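PDB 6IUY: glycerol-3-phosphate dehydrogenase [NAD(+)] from Dunaliella salina, which probably interconverts sn-glycerol 3-phosphate and dihydroxyacetone phosphate with NAD(+), and joins this dehydrogenase to a phosphatase-type domain so that glycerol can be made directly. Local coordinates for residues 147-150 and 151-154; 309-312 and 313-317; 532-535 and 536-540; 578-581 and 582-585. All coordinates share one frame; numbering follows the deposited sequence.

Contact 1 (147-150 and 151-154); sequences KIPA and KNVF
Asn152 folds back over Pro149, three residues earlier, in the short 3-10 turn that leads into strand 153-154. Its CB lies 3.4 Å from Pro149 O and also meets CG2 of Ile148, the two side chains crossing at about a right angle. From there CG turns to the side of the backbone N, opposite the carbonyl carbon (chi1 -72°), which sets the amide carbon 3.6 Å from Pro149 CG. OD1 and ND2 both reach the same ring carbon, at 3.7 Å and 3.9 Å, so the amide spreads across the CG corner of the pyrrolidine. ND2 goes on to hydrogen-bond Glu127 OE2 and Val128 O on strand 127-131. A leucine in its place would probably leave Glu127 OE2 and Val128 O without this donor and remove one tie between the turn and strand 127-131.

Two backbone bonds close the turn: Asn152 N gives to Pro149 O at 2.8 Å, and Val153 N to Ala150 O at 3.0 Å. CG2 of Val153 also packs against Pro149 O.

This is the helix-to-strand link, from helix 136-145 to edge strand 153-154, in the Rossmann-like alpha/beta core of the haloacid dehalogenase-like part. Helix 136-145 ends in a Schellman motif at Lys147 and covers Val153, strand 127-131 takes Ile148, and helix 184-195 packs against Phe154.

Contact 2 (309-312 and 313-317); sequences IEYI and NENHE
Tyr311 and Glu317 meet through a hydrogen bond from the phenol OH to OE1, 2.9 Å long, which arrives from above the carboxylate plane. The ring is also met over one face by the side chain of Asn315: OD1 stands 3.3 Å above the plane, over its centre, and CB makes a CH-pi contact 4.2 Å from the centroid. Ring and amide planes are 56° apart, so the amide is inclined to the ring and not stacked on it. At the ring edge, in its plane, lies Glu317 O, 3.4 Å from Tyr311 CD2. The same oxygen is approached by CG1 of Ile312 at 3.3 Å and by its CA in a CA-H...O contact.

These groups gather where helix 307-315 ends, within the beta-alpha-beta unit of strands 293-297 and 331-334 in the Rossmann-type NAD-binding part. His316 leaves the helix with positive phi, which turns the chain and brings Glu317 back beside the last turn. Its backbone N still donates to Ile312 O at 2.7 Å, and a water, in the imidazole plane at the ring edge, bridges that oxygen and His316 ND1.

Further out, Tyr311 CG points opposite to the backbone N (chi1 -178°), which carries the ring along the helix towards Asn315 and Glu317. Glu317 OE2 accepts from Gly324 N, which helps hold the carboxylate whose OE1 accepts from the phenol. On another side of the helix, ND2 of Asn313 lies beside CG2 of Ile309 while its OD1 accepts from Ala333 N, tying the helix to strand 331-334.

Contact 3 (532-535 and 536-540); sequences VAEA and WAQKR
Glu534 and Gln538 are brought side by side by unlike first torsions: CG of Glu534 lies opposite its backbone N (chi1 170°), whereas CG of Gln538 lies beside its own (chi1 -76°). Both chains then run extended in the same direction, and the carboxylate and amide planes are only 6° apart. The touch is made by Gln538 NE2 alongside the aliphatic Glu534 CG, 3.8 Å away. The acid's polar end serves Arg530 instead, through a salt bridge from OE1. In the backbone of the same pair, Gln538 N donates to Glu534 O at 2.9 Å, almost straight, and Gln538 CG and CD rest against that same oxygen.

One residue on, Lys539 lays its methylenes against Ala535 O, with CG at 3.4 Å, while its N donates to this carbonyl. Arg540 folds over Trp536: its CG sits 3.6 Å above the indole plane, toward the rim, and the indole CZ2 lies over one face of the guanidinium. The indole also stacks with Phe549.

Successive i to i+4 contacts of this kind are those of a regular alpha-helix. Helix 528-541 packs against both helix 454-477 and helix 549-556, and its first turn carries Arg528 and Asn529 to the dihydroxyacetone phosphate.

Contact 4 (578-581 and 582-585); sequences RGWE and LEFP
Trp580 O accepts from two backbone amides, Glu583 N at 2.9 Å and Phe584 N at 3.4 Å, both weakly and with bent geometry. They close the turn that links helix 564-577, which ends in a Schellman motif at Gly579, to helix 585-594, for which Phe584 is the N-cap residue. The carbonyl also lies at the edge of the Phe584 ring, near its plane and 3.7 Å from CD1. Like first torsions, -64° for Trp580 and -61° for Phe584, send the two aromatic side chains the same way, side by side, and they meet where Trp580 CE3 touches Phe584 CE1 at 4.0 Å. Phe501 of helix 481-502 meets both rings edge-to-face, and Lys497 makes a cation-pi contact with Phe584 as well as a salt bridge to Glu583 OE1. An alanine at Phe584 is likely to open a gap beside the indole, take from Phe501 one of its two ring partners here and deprive Lys497 of its cation-pi contact.

CB of Glu583 lies 3.5 Å from Trp580 O, the oxygen its own N donates to. Over one face of the indole, Arg578 CB sits 3.5 Å above the plane, over its centre. A water donates to Gly579 O and accepts from Leu582 N at 2.7 Å.

The four contacts follow one another along the chain without interleaving and none touches another. Contact 1 lies in the haloacid dehalogenase-like part and runs into the outermost strand 153-154 of its parallel six-stranded sheet; its centre is about 47 Å from that of contact 2 and about 62 Å from that of contact 3, across the centre of the chain. Contact 2 ends a helix beside the outermost strand 331-334 of the eight-stranded sheet that belongs to the NAD-binding part. Contacts 3 and 4 share the helical C-terminal part, with centres about 26 Å apart, contact 3 being nearer the substrate. Contact 1 thus belongs to the phosphatase-like unit and contacts 2 to 4 to the dehydrogenase, consistent with two catalytic units in one chain.

Contact 1 (147-150 and 151-154)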
loop_
_atom_site.group_PDB
_atom_site.type_symbol
_atom_site.label_atom_id
_atom_site.label_comp_id
_atom_site.label_asym_id
_atom_site.label_seq_id
_atom_site.Cartn_x
_atom_site.Cartn_y
_atom_site.Cartn_z
ATOM N N LYS A 147 -3.853 19.508 -33.934
ATOM C CA LYS A 147 -3.806 19.116 -32.526
ATOM C C LYS A 147 -2.369 19.067 -32.013
ATOM O O LYS A 147 -2.064 18.318 -31.083
ATOM C CB LYS A 147 -4.477 17.745 -32.312
ATOM C CG LYS A 147 -5.881 17.623 -32.888
ATOM C CD LYS A 147 -6.692 18.888 -32.607
ATOM C CE LYS A 147 -8.137 18.761 -33.092
ATOM N NZ LYS A 147 -8.867 20.062 -32.963
ATOM N N ILE A 148 -1.478 19.840 -32.627
ATOM C CA ILE A 148 -0.110 19.903 -32.137
ATOM C C ILE A 148 0.031 21.116 -31.228
ATOM O O ILE A 148 -0.303 22.237 -31.613
ATOM C CB ILE A 148 0.917 19.964 -33.284
ATOM C CG1 ILE A 148 0.688 18.812 -34.255
ATOM C CG2 ILE A 148 2.334 19.912 -32.739
ATOM C CD1 ILE A 148 1.772 18.662 -35.255
ATOM N N PRO A 149 0.510 20.893 -30.005
ATOM C CA PRO A 149 0.636 21.991 -29.045
ATOM C C PRO A 149 1.755 22.954 -29.437
ATOM O O PRO A 149 2.711 22.553 -30.113
ATOM C CB PRO A 149 0.954 21.270 -27.732
ATOM C CG PRO A 149 1.623 19.995 -28.166
ATOM C CD PRO A 149 0.947 19.603 -29.445
ATOM N N ALA A 150 1.622 24.213 -29.028
ATOM C CA ALA A 150 2.632 25.221 -29.313
ATOM C C ALA A 150 3.966 24.789 -28.704
ATOM O O ALA A 150 5.036 25.157 -29.182
ATOM C CB ALA A 150 2.195 26.581 -28.772
ATOM N N LYS A 151 3.885 23.983 -27.653
ATOM C CA LYS A 151 5.057 23.449 -26.987
ATOM C C LYS A 151 5.903 22.639 -27.964
ATOM O O LYS A 151 7.114 22.466 -27.779
ATOM C CB LYS A 151 4.612 22.584 -25.799
ATOM C CG LYS A 151 5.722 21.812 -25.112
ATOM C CD LYS A 151 5.164 20.772 -24.120
ATOM C CE LYS A 151 4.476 21.429 -22.922
ATOM N NZ LYS A 151 4.302 20.442 -21.805
ATOM N N ASN A 152 5.256 22.132 -29.005
ATOM C CA ASN A 152 5.922 21.260 -29.964
ATOM C C ASN A 152 6.275 21.969 -31.281
ATOM O O ASN A 152 6.779 21.346 -32.224
ATOM C CB ASN A 152 5.048 20.043 -30.252
ATOM C CG ASN A 152 4.991 19.071 -29.082
ATOM O OD1 ASN A 152 5.269 19.436 -27.935
ATOM N ND2 ASN A 152 4.655 17.819 -29.373
ATOM N N VAL A 153 6.004 23.269 -31.341
ATOM C CA VAL A 153 6.294 24.053 -32.530
ATOM C C VAL A 153 7.602 24.803 -32.342
ATOM O O VAL A 153 7.680 25.701 -31.493
ATOM C CB VAL A 153 5.169 25.057 -32.841
ATOM C CG1 VAL A 153 5.484 25.811 -34.127
ATOM C CG2 VAL A 153 3.837 24.340 -32.960
ATOM N N PHE A 154 8.631 24.415 -33.099
ATOM C CA PHE A 154 9.909 25.128 -33.094
ATOM C C PHE A 154 9.992 26.077 -34.290
ATOM O O PHE A 154 10.168 25.645 -35.432
ATOM C CB PHE A 154 11.070 24.137 -33.087
ATOM C CG PHE A 154 11.234 23.430 -31.771
ATOM C CD1 PHE A 154 10.501 22.290 -31.484
ATOM C CD2 PHE A 154 12.097 23.921 -30.808
ATOM C CE1 PHE A 154 10.638 21.649 -30.271
ATOM C CE2 PHE A 154 12.243 23.277 -29.588
ATOM C CZ PHE A 154 11.505 22.140 -29.322
#

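Contact 2 (309-312 and 313-317)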
loop_
_atom_site.group_PDB
_atom_site.type_symbol
_atom_site.label_atom_id
_atom_site.label_comp_id
_atom_site.label_asym_id
_atom_site.label_seq_id
_atom_site.Cartn_x
_atom_site.Cartn_y
_atom_site.Cartn_z
ATOM N N ILE A 309 -13.997 -24.872 -30.873
ATOM C CA ILE A 309 -13.405 -23.842 -31.718
ATOM C C ILE A 309 -14.459 -23.344 -32.696
ATOM O O ILE A 309 -14.656 -22.134 -32.838
ATOM C CB ILE A 309 -12.168 -24.391 -32.455
ATOM C CG1 ILE A 309 -11.000 -24.547 -31.479
ATOM C CG2 ILE A 309 -11.776 -23.502 -33.615
ATOM C CD1 ILE A 309 -11.114 -25.755 -30.534
ATOM N N GLU A 310 -15.177 -24.280 -33.322
ATOM C CA GLU A 310 -16.197 -23.944 -34.321
ATOM C C GLU A 310 -17.381 -23.217 -33.704
ATOM O O GLU A 310 -18.019 -22.379 -34.338
ATOM C CB GLU A 310 -16.675 -25.214 -35.039
ATOM C CG GLU A 310 -15.529 -25.999 -35.724
ATOM C CD GLU A 310 -15.971 -27.335 -36.344
ATOM O OE1 GLU A 310 -17.175 -27.644 -36.331
ATOM O OE2 GLU A 310 -15.104 -28.078 -36.849
ATOM N N TYR A 311 -17.678 -23.530 -32.451
ATOM C CA TYR A 311 -18.781 -22.857 -31.773
ATOM C C TYR A 311 -18.346 -21.408 -31.512
ATOM O O TYR A 311 -19.097 -20.459 -31.750
ATOM C CB TYR A 311 -19.154 -23.595 -30.476
ATOM C CG TYR A 311 -20.325 -22.970 -29.728
ATOM C CD1 TYR A 311 -21.615 -23.512 -29.811
ATOM C CD2 TYR A 311 -20.144 -21.837 -28.954
ATOM C CE1 TYR A 311 -22.677 -22.937 -29.132
ATOM C CE2 TYR A 311 -21.190 -21.262 -28.278
ATOM C CZ TYR A 311 -22.455 -21.805 -28.368
ATOM O OH TYR A 311 -23.481 -21.201 -27.669
ATOM N N ILE A 312 -17.104 -21.241 -31.066
ATOM C CA ILE A 312 -16.606 -19.904 -30.752
ATOM C C ILE A 312 -16.625 -19.016 -31.980
ATOM O O ILE A 312 -17.080 -17.881 -31.904
ATOM C CB ILE A 312 -15.198 -19.956 -30.169
ATOM C CG1 ILE A 312 -15.250 -20.612 -28.781
ATOM C CG2 ILE A 312 -14.609 -18.563 -30.072
ATOM C CD1 ILE A 312 -13.918 -21.052 -28.258
ATOM N N ASN A 313 -16.157 -19.541 -33.116
ATOM C CA ASN A 313 -16.130 -18.767 -34.365
ATOM C C ASN A 313 -17.497 -18.497 -34.955
ATOM O O ASN A 313 -17.724 -17.442 -35.527
ATOM C CB ASN A 313 -15.263 -19.477 -35.397
ATOM C CG ASN A 313 -13.804 -19.348 -35.072
ATOM O OD1 ASN A 313 -13.379 -18.298 -34.597
ATOM N ND2 ASN A 313 -13.030 -20.409 -35.291
ATOM N N GLU A 314 -18.424 -19.437 -34.797
ATOM C CA GLU A 314 -19.780 -19.220 -35.292
ATOM C C GLU A 314 -20.651 -18.382 -34.357
ATOM O O GLU A 314 -21.516 -17.630 -34.818
ATOM C CB GLU A 314 -20.469 -20.563 -35.546
ATOM C CG GLU A 314 -20.488 -20.986 -37.014
ATOM C CD GLU A 314 -21.272 -20.010 -37.869
ATOM O OE1 GLU A 314 -22.439 -19.718 -37.517
ATOM O OE2 GLU A 314 -20.719 -19.511 -38.874
ATOM N N ASN A 315 -20.462 -18.523 -33.046
ATOM C CA ASN A 315 -21.365 -17.850 -32.123
ATOM C C ASN A 315 -20.700 -16.763 -31.278
ATOM O O ASN A 315 -21.392 -16.021 -30.587
ATOM C CB ASN A 315 -22.032 -18.879 -31.206
ATOM C CG ASN A 315 -22.880 -19.866 -31.974
ATOM O OD1 ASN A 315 -22.637 -21.066 -31.929
ATOM N ND2 ASN A 315 -23.871 -19.364 -32.694
ATOM N N HIS A 316 -19.372 -16.669 -31.346
ATOM C CA HIS A 316 -18.627 -15.642 -30.616
ATOM C C HIS A 316 -18.862 -15.750 -29.115
ATOM O O HIS A 316 -19.180 -14.767 -28.443
ATOM C CB HIS A 316 -19.020 -14.260 -31.128
ATOM C CG HIS A 316 -19.049 -14.178 -32.618
ATOM N ND1 HIS A 316 -17.981 -14.570 -33.400
ATOM C CD2 HIS A 316 -20.023 -13.800 -33.473
ATOM C CE1 HIS A 316 -18.295 -14.420 -34.672
ATOM N NE2 HIS A 316 -19.531 -13.958 -34.745
ATOM N N GLU A 317 -18.716 -16.965 -28.604
ATOM C CA GLU A 317 -18.964 -17.251 -27.202
ATOM C C GLU A 317 -18.155 -18.482 -26.852
ATOM O O GLU A 317 -18.103 -19.451 -27.622
ATOM C CB GLU A 317 -20.455 -17.478 -26.925
ATOM C CG GLU A 317 -20.764 -17.750 -25.464
ATOM C CD GLU A 317 -22.043 -18.526 -25.235
ATOM O OE1 GLU A 317 -22.758 -18.824 -26.211
ATOM O OE2 GLU A 317 -22.326 -18.858 -24.055
HETATM O O HOH W 1 -15.698 -15.194 -32.272
#

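Contact 3 (532-535 and 536-540)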
loop_
_atom_site.group_PDB
_atom_site.type_symbol
_atom_site.label_atom_id
_atom_site.label_comp_id
_atom_site.label_asym_id
_atom_site.label_seq_id
_atom_site.Cartn_x
_atom_site.Cartn_y
_atom_site.Cartn_z
ATOM N N VAL A 532 -12.904 -22.551 -3.089
ATOM C CA VAL A 532 -12.553 -23.950 -2.957
ATOM C C VAL A 532 -11.918 -24.291 -1.620
ATOM O O VAL A 532 -12.105 -25.395 -1.100
ATOM C CB VAL A 532 -11.569 -24.390 -4.060
ATOM C CG1 VAL A 532 -11.157 -25.841 -3.831
ATOM C CG2 VAL A 532 -12.207 -24.203 -5.425
ATOM N N ALA A 533 -11.116 -23.370 -1.102
ATOM C CA ALA A 533 -10.418 -23.597 0.138
ATOM C C ALA A 533 -11.420 -23.595 1.291
ATOM O O ALA A 533 -11.286 -24.371 2.220
ATOM C CB ALA A 533 -9.326 -22.553 0.346
ATOM N N GLU A 534 -12.445 -22.751 1.203
ATOM C CA GLU A 534 -13.537 -22.776 2.167
ATOM C C GLU A 534 -14.162 -24.171 2.224
ATOM O O GLU A 534 -14.280 -24.761 3.305
ATOM C CB GLU A 534 -14.600 -21.737 1.813
ATOM C CG GLU A 534 -15.912 -21.853 2.637
ATOM C CD GLU A 534 -16.869 -20.691 2.368
ATOM O OE1 GLU A 534 -17.384 -20.565 1.237
ATOM O OE2 GLU A 534 -17.098 -19.876 3.277
ATOM N N ALA A 535 -14.559 -24.701 1.065
ATOM C CA ALA A 535 -15.156 -26.041 1.004
ATOM C C ALA A 535 -14.206 -27.116 1.523
ATOM O O ALA A 535 -14.612 -28.015 2.254
ATOM C CB ALA A 535 -15.596 -26.355 -0.409
ATOM N N TRP A 536 -12.931 -27.027 1.174
ATOM C CA TRP A 536 -11.960 -27.998 1.678
ATOM C C TRP A 536 -11.910 -28.014 3.202
ATOM O O TRP A 536 -11.894 -29.076 3.826
ATOM C CB TRP A 536 -10.581 -27.679 1.142
ATOM C CG TRP A 536 -9.460 -28.607 1.544
ATOM C CD1 TRP A 536 -9.043 -29.720 0.878
ATOM C CD2 TRP A 536 -8.570 -28.452 2.658
ATOM N NE1 TRP A 536 -7.963 -30.281 1.516
ATOM C CE2 TRP A 536 -7.654 -29.523 2.613
ATOM C CE3 TRP A 536 -8.460 -27.517 3.690
ATOM C CZ2 TRP A 536 -6.650 -29.686 3.559
ATOM C CZ3 TRP A 536 -7.467 -27.681 4.626
ATOM C CH2 TRP A 536 -6.575 -28.756 4.556
ATOM N N ALA A 537 -11.860 -26.827 3.791
ATOM C CA ALA A 537 -11.685 -26.700 5.232
ATOM C C ALA A 537 -12.955 -27.138 5.949
ATOM O O ALA A 537 -12.884 -27.772 6.987
ATOM C CB ALA A 537 -11.292 -25.255 5.611
ATOM N N GLN A 538 -14.123 -26.828 5.394
ATOM C CA GLN A 538 -15.369 -27.347 5.965
ATOM C C GLN A 538 -15.388 -28.874 6.025
ATOM O O GLN A 538 -15.858 -29.470 7.000
ATOM C CB GLN A 538 -16.575 -26.871 5.168
ATOM C CG GLN A 538 -16.932 -25.453 5.443
ATOM C CD GLN A 538 -17.850 -24.880 4.401
ATOM O OE1 GLN A 538 -18.023 -25.451 3.325
ATOM N NE2 GLN A 538 -18.445 -23.740 4.709
ATOM N N LYS A 539 -14.884 -29.511 4.978
ATOM C CA LYS A 539 -14.921 -30.963 4.907
ATOM C C LYS A 539 -13.865 -31.596 5.809
ATOM O O LYS A 539 -14.138 -32.587 6.488
ATOM C CB LYS A 539 -14.744 -31.422 3.457
ATOM C CG LYS A 539 -15.944 -31.090 2.588
ATOM C CD LYS A 539 -15.639 -31.280 1.114
ATOM C CE LYS A 539 -16.801 -30.827 0.250
ATOM N NZ LYS A 539 -18.035 -31.590 0.576
ATOM N N ARG A 540 -12.657 -31.038 5.810
ATOM C CA ARG A 540 -11.588 -31.536 6.679
ATOM C C ARG A 540 -12.014 -31.519 8.134
ATOM O O ARG A 540 -11.812 -32.492 8.854
ATOM C CB ARG A 540 -10.312 -30.710 6.523
ATOM C CG ARG A 540 -9.370 -31.235 5.485
ATOM C CD ARG A 540 -8.903 -32.648 5.779
ATOM N NE ARG A 540 -8.483 -33.269 4.530
ATOM C CZ ARG A 540 -7.240 -33.254 4.063
ATOM N NH1 ARG A 540 -6.271 -32.671 4.766
ATOM N NH2 ARG A 540 -6.963 -33.841 2.904
#

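Contact 4 (578-581 and 582-585)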
loop_
_atom_site.group_PDB
_atom_site.type_symbol
_atom_site.label_atom_id
_atom_site.label_comp_id
_atom_site.label_asym_id
_atom_site.label_seq_id
_atom_site.Cartn_x
_atom_site.Cartn_y
_atom_site.Cartn_z
ATOM N N ARG A 578 15.941 -22.469 0.515
ATOM C CA ARG A 578 16.723 -21.358 1.046
ATOM C C ARG A 578 16.690 -21.304 2.560
ATOM O O ARG A 578 17.225 -20.368 3.151
ATOM C CB ARG A 578 16.213 -20.016 0.511
ATOM C CG ARG A 578 16.040 -19.924 -0.982
ATOM C CD ARG A 578 17.254 -19.337 -1.666
ATOM N NE ARG A 578 16.994 -19.200 -3.100
ATOM C CZ ARG A 578 16.626 -18.065 -3.691
ATOM N NH1 ARG A 578 16.493 -16.954 -2.979
ATOM N NH2 ARG A 578 16.393 -18.038 -4.995
ATOM N N GLY A 579 16.034 -22.274 3.191
ATOM C CA GLY A 579 15.864 -22.252 4.640
ATOM C C GLY A 579 15.064 -21.063 5.161
ATOM O O GLY A 579 15.387 -20.505 6.200
ATOM N N TRP A 580 14.014 -20.669 4.450
ATOM C CA TRP A 580 13.211 -19.530 4.880
ATOM C C TRP A 580 11.860 -19.934 5.464
ATOM O O TRP A 580 10.978 -19.090 5.594
ATOM C CB TRP A 580 12.959 -18.563 3.726
ATOM C CG TRP A 580 14.162 -17.890 3.145
ATOM C CD1 TRP A 580 15.407 -17.784 3.704
ATOM C CD2 TRP A 580 14.229 -17.215 1.879
ATOM N NE1 TRP A 580 16.245 -17.084 2.859
ATOM C CE2 TRP A 580 15.548 -16.723 1.735
ATOM C CE3 TRP A 580 13.304 -16.980 0.855
ATOM C CZ2 TRP A 580 15.964 -16.010 0.607
ATOM C CZ3 TRP A 580 13.720 -16.270 -0.276
ATOM C CH2 TRP A 580 15.036 -15.794 -0.388
ATOM N N GLU A 581 11.678 -21.201 5.821
ATOM C CA GLU A 581 10.378 -21.625 6.349
ATOM C C GLU A 581 9.865 -20.746 7.490
ATOM O O GLU A 581 8.666 -20.461 7.548
ATOM C CB GLU A 581 10.427 -23.071 6.821
ATOM C CG GLU A 581 10.307 -24.085 5.707
ATOM C CD GLU A 581 11.423 -25.107 5.754
ATOM O OE1 GLU A 581 12.528 -24.738 6.225
ATOM O OE2 GLU A 581 11.198 -26.266 5.327
ATOM N N LEU A 582 10.747 -20.301 8.387
ATOM C CA LEU A 582 10.288 -19.478 9.510
ATOM C C LEU A 582 10.278 -17.982 9.190
ATOM O O LEU A 582 9.675 -17.196 9.916
ATOM C CB LEU A 582 11.139 -19.727 10.756
ATOM C CG LEU A 582 11.307 -21.201 11.119
ATOM C CD1 LEU A 582 11.741 -21.353 12.579
ATOM C CD2 LEU A 582 10.023 -21.952 10.847
ATOM N N GLU A 583 10.925 -17.580 8.104
ATOM C CA GLU A 583 10.847 -16.186 7.703
ATOM C C GLU A 583 9.449 -15.836 7.230
ATOM O O GLU A 583 9.066 -14.676 7.212
ATOM C CB GLU A 583 11.855 -15.871 6.601
ATOM C CG GLU A 583 13.307 -16.038 7.027
ATOM C CD GLU A 583 13.677 -15.124 8.167
ATOM O OE1 GLU A 583 13.413 -13.904 8.064
ATOM O OE2 GLU A 583 14.221 -15.630 9.173
ATOM N N PHE A 584 8.686 -16.843 6.831
ATOM C CA PHE A 584 7.370 -16.595 6.270
ATOM C C PHE A 584 6.400 -17.547 6.925
ATOM O O PHE A 584 5.991 -18.543 6.334
ATOM C CB PHE A 584 7.383 -16.758 4.744
ATOM C CG PHE A 584 8.323 -15.796 4.025
ATOM C CD1 PHE A 584 9.640 -16.156 3.752
ATOM C CD2 PHE A 584 7.885 -14.547 3.610
ATOM C CE1 PHE A 584 10.508 -15.280 3.094
ATOM C CE2 PHE A 584 8.746 -13.667 2.948
ATOM C CZ PHE A 584 10.053 -14.040 2.691
ATOM N N PRO A 585 6.050 -17.260 8.181
ATOM C CA PRO A 585 5.248 -18.215 8.955
ATOM C C PRO A 585 3.870 -18.470 8.337
ATOM O O PRO A 585 3.452 -19.613 8.350
ATOM C CB PRO A 585 5.131 -17.546 10.335
ATOM C CG PRO A 585 5.385 -16.092 10.079
ATOM C CD PRO A 585 6.389 -16.056 8.957
HETATM O O HOH W 2 13.462 -19.877 8.462
#